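Local coordinates for protein putative glycoside hydrolase (PDB 4ONZ) that is a putative glycoside hydrolase, probably with the five-bladed beta-propeller fold of its clan, at residues 179-184 against 259-264. Residues are numbered along the deposited sequence; the frame is centred on the assembly and turned at random.
Sequences SGSILT and IVLVYN
Ile259 meets Leu183 where two neighbouring blades of what is probably a five-bladed beta-propeller lie against each other. Strand 180-187 is bonded through its backbone to strand 200-204, probably of its own blade, while strand 258-266 is the antiparallel partner of strand 245-255, probably in the next. Strand 245-255 also pairs in parallel with strand 180-187, so in the sheet pairing it lies between the two strands that meet here. The CA atoms of Leu183 and Ile259 stay 8.2 Å apart. The contact itself is made by side chains. The CB of Ile259 is directed at the other segment. Ile259 CG2 meets Leu183 CD1 at 3.7 Å, and Ile259 CD1 reaches Leu183 CD2 at 4.1 Å, so both branches of the leucine take part. The two side chains cross at about a right angle. Leu183 carries CG anti to its own backbone N (chi1 -180°), which brings the methyls nearer to Ile259 than the direction of its CB alone would suggest. At Leu261, beyond Val260, whose CB points away, the contact resumes on a smaller scale. The buried hydroxyl of Ser181 is hydrogen-bonded to the carbonyl O of Pro250, with a weak second bond to Gly249 O, tying it to strand 245-255. Against this serine, Leu261 CD1 rests 3.8 Å from Ser181 CB and 4.0 Å from Ser181 OG.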
ATOM      1  N   SER A 179       1.866   3.893   5.606  1.00 15.66           N
ATOM      2  CA  SER A 179       1.663   2.507   5.186  1.00 16.00           C
ATOM      3  C   SER A 179       0.727   1.683   6.066  1.00 17.29           C
ATOM      4  O   SER A 179       1.176   0.923   6.940  1.00 16.44           O
ATOM      5  CB  SER A 179       3.022   1.826   5.033  1.00 17.01           C
ATOM      6  OG  SER A 179       3.914   2.662   4.289  1.00 17.90           O
ATOM      7  N   GLY A 180      -0.572   1.825   5.814  1.00 15.55           N
ATOM      8  CA  GLY A 180      -1.607   1.112   6.574  1.00 16.22           C
ATOM      9  C   GLY A 180      -2.240  -0.035   5.804  1.00 17.14           C
ATOM     10  O   GLY A 180      -2.822   0.187   4.748  1.00 19.23           O
ATOM     11  N   SER A 181      -2.135  -1.253   6.345  1.00 17.08           N
ATOM     12  CA  SER A 181      -2.675  -2.463   5.705  1.00 17.04           C
ATOM     13  C   SER A 181      -3.834  -3.095   6.487  1.00 17.13           C
ATOM     14  O   SER A 181      -3.632  -3.882   7.430  1.00 16.67           O
ATOM     15  CB  SER A 181      -1.568  -3.493   5.522  1.00 17.59           C
ATOM     16  OG  SER A 181      -0.552  -2.963   4.714  1.00 18.48           O
ATOM     17  N   ILE A 182      -5.049  -2.758   6.075  1.00 16.44           N
ATOM     18  CA  ILE A 182      -6.252  -3.257   6.729  1.00 17.16           C
ATOM     19  C   ILE A 182      -6.384  -4.763   6.486  1.00 17.96           C
ATOM     20  O   ILE A 182      -5.960  -5.255   5.442  1.00 17.88           O
ATOM     21  CB  ILE A 182      -7.499  -2.515   6.222  1.00 16.48           C
ATOM     22  CG1 ILE A 182      -7.386  -1.027   6.551  1.00 18.27           C
ATOM     23  CG2 ILE A 182      -8.751  -3.097   6.854  1.00 17.67           C
ATOM     24  CD1 ILE A 182      -8.487  -0.182   5.958  1.00 17.52           C
ATOM     25  N   LEU A 183      -6.907  -5.483   7.475  1.00 17.89           N
ATOM     26  CA  LEU A 183      -7.122  -6.926   7.351  1.00 19.25           C
ATOM     27  C   LEU A 183      -8.317  -7.199   6.429  1.00 18.97           C
ATOM     28  O   LEU A 183      -9.377  -6.582   6.576  1.00 17.65           O
ATOM     29  CB  LEU A 183      -7.365  -7.578   8.717  1.00 18.99           C
ATOM     30  CG  LEU A 183      -7.601  -9.096   8.697  1.00 20.38           C
ATOM     31  CD1 LEU A 183      -6.407  -9.820   8.101  1.00 21.83           C
ATOM     32  CD2 LEU A 183      -7.882  -9.600  10.096  1.00 21.99           C
ATOM     33  N   THR A 184      -8.119  -8.124   5.486  1.00 20.01           N
ATOM     34  CA  THR A 184      -9.144  -8.534   4.533  1.00 19.55           C
ATOM     35  C   THR A 184      -9.206 -10.061   4.435  1.00 22.85           C
ATOM     36  O   THR A 184      -8.335 -10.779   4.959  1.00 21.89           O
ATOM     37  CB  THR A 184      -8.883  -7.991   3.108  1.00 19.05           C
ATOM     38  OG1 THR A 184      -7.698  -8.596   2.571  1.00 19.54           O
ATOM     39  CG2 THR A 184      -8.735  -6.459   3.095  1.00 19.77           C
ATOM     40  N   ILE A 259      -3.094 -15.266   9.034  1.00 26.47           N
ATOM     41  CA  ILE A 259      -3.072 -13.974   8.347  1.00 24.86           C
ATOM     42  C   ILE A 259      -1.728 -13.792   7.671  1.00 23.23           C
ATOM     43  O   ILE A 259      -0.695 -13.961   8.307  1.00 24.85           O
ATOM     44  CB  ILE A 259      -3.289 -12.815   9.344  1.00 24.88           C
ATOM     45  CG1 ILE A 259      -4.678 -12.931   9.981  1.00 25.12           C
ATOM     46  CG2 ILE A 259      -3.134 -11.460   8.650  1.00 23.21           C
ATOM     47  CD1 ILE A 259      -4.859 -12.115  11.243  1.00 25.89           C
ATOM     48  N   VAL A 260      -1.742 -13.446   6.386  1.00 21.33           N
ATOM     49  CA  VAL A 260      -0.513 -13.163   5.657  1.00 20.90           C
ATOM     50  C   VAL A 260      -0.439 -11.660   5.372  1.00 20.53           C
ATOM     51  O   VAL A 260      -1.380 -11.052   4.819  1.00 19.22           O
ATOM     52  CB  VAL A 260      -0.379 -13.961   4.339  1.00 21.24           C
ATOM     53  CG1 VAL A 260       0.830 -13.489   3.525  1.00 21.58           C
ATOM     54  CG2 VAL A 260      -0.257 -15.461   4.633  1.00 21.03           C
ATOM     55  N   LEU A 261       0.675 -11.067   5.781  1.00 20.54           N
ATOM     56  CA  LEU A 261       0.951  -9.675   5.482  1.00 19.47           C
ATOM     57  C   LEU A 261       2.090  -9.659   4.472  1.00 18.97           C
ATOM     58  O   LEU A 261       3.181 -10.164   4.760  1.00 19.41           O
ATOM     59  CB  LEU A 261       1.363  -8.908   6.739  1.00 20.08           C
ATOM     60  CG  LEU A 261       1.795  -7.445   6.514  1.00 18.23           C
ATOM     61  CD1 LEU A 261       0.645  -6.597   5.982  1.00 17.95           C
ATOM     62  CD2 LEU A 261       2.367  -6.843   7.789  1.00 19.51           C
ATOM     63  N   VAL A 262       1.823  -9.133   3.279  1.00 18.45           N
ATOM     64  CA  VAL A 262       2.872  -8.908   2.295  1.00 19.31           C
ATOM     65  C   VAL A 262       3.502  -7.564   2.683  1.00 18.41           C
ATOM     66  O   VAL A 262       2.801  -6.553   2.847  1.00 17.68           O
ATOM     67  CB  VAL A 262       2.341  -8.881   0.842  1.00 19.12           C
ATOM     68  CG1 VAL A 262       3.407  -8.370  -0.119  1.00 20.83           C
ATOM     69  CG2 VAL A 262       1.875 -10.265   0.418  1.00 21.63           C
ATOM     70  N   TYR A 263       4.819  -7.552   2.861  1.00 17.24           N
ATOM     71  CA  TYR A 263       5.493  -6.333   3.259  1.00 17.68           C
ATOM     72  C   TYR A 263       6.755  -6.099   2.445  1.00 17.04           C
ATOM     73  O   TYR A 263       7.273  -7.002   1.794  1.00 17.01           O
ATOM     74  CB  TYR A 263       5.783  -6.341   4.766  1.00 17.75           C
ATOM     75  CG  TYR A 263       6.906  -7.246   5.231  1.00 17.06           C
ATOM     76  CD1 TYR A 263       6.675  -8.579   5.547  1.00 16.93           C
ATOM     77  CD2 TYR A 263       8.191  -6.747   5.408  1.00 16.72           C
ATOM     78  CE1 TYR A 263       7.701  -9.391   5.997  1.00 17.48           C
ATOM     79  CE2 TYR A 263       9.218  -7.551   5.865  1.00 15.86           C
ATOM     80  CZ  TYR A 263       8.974  -8.868   6.157  1.00 17.58           C
ATOM     81  OH  TYR A 263      10.018  -9.655   6.601  1.00 18.06           O
ATOM     82  N   ASN A 264       7.216  -4.859   2.473  1.00 16.76           N
ATOM     83  CA  ASN A 264       8.379  -4.453   1.731  1.00 15.28           C
ATOM     84  C   ASN A 264       9.563  -4.230   2.642  1.00 16.74           C
ATOM     85  O   ASN A 264       9.468  -3.497   3.631  1.00 19.24           O
ATOM     86  CB  ASN A 264       8.056  -3.180   0.983  1.00 14.87           C
ATOM     87  CG  ASN A 264       6.943  -3.377  -0.008  1.00 15.69           C
ATOM     88  OD1 ASN A 264       7.102  -4.099  -0.980  1.00 16.53           O
ATOM     89  ND2 ASN A 264       5.805  -2.750   0.237  1.00 15.00           N
TER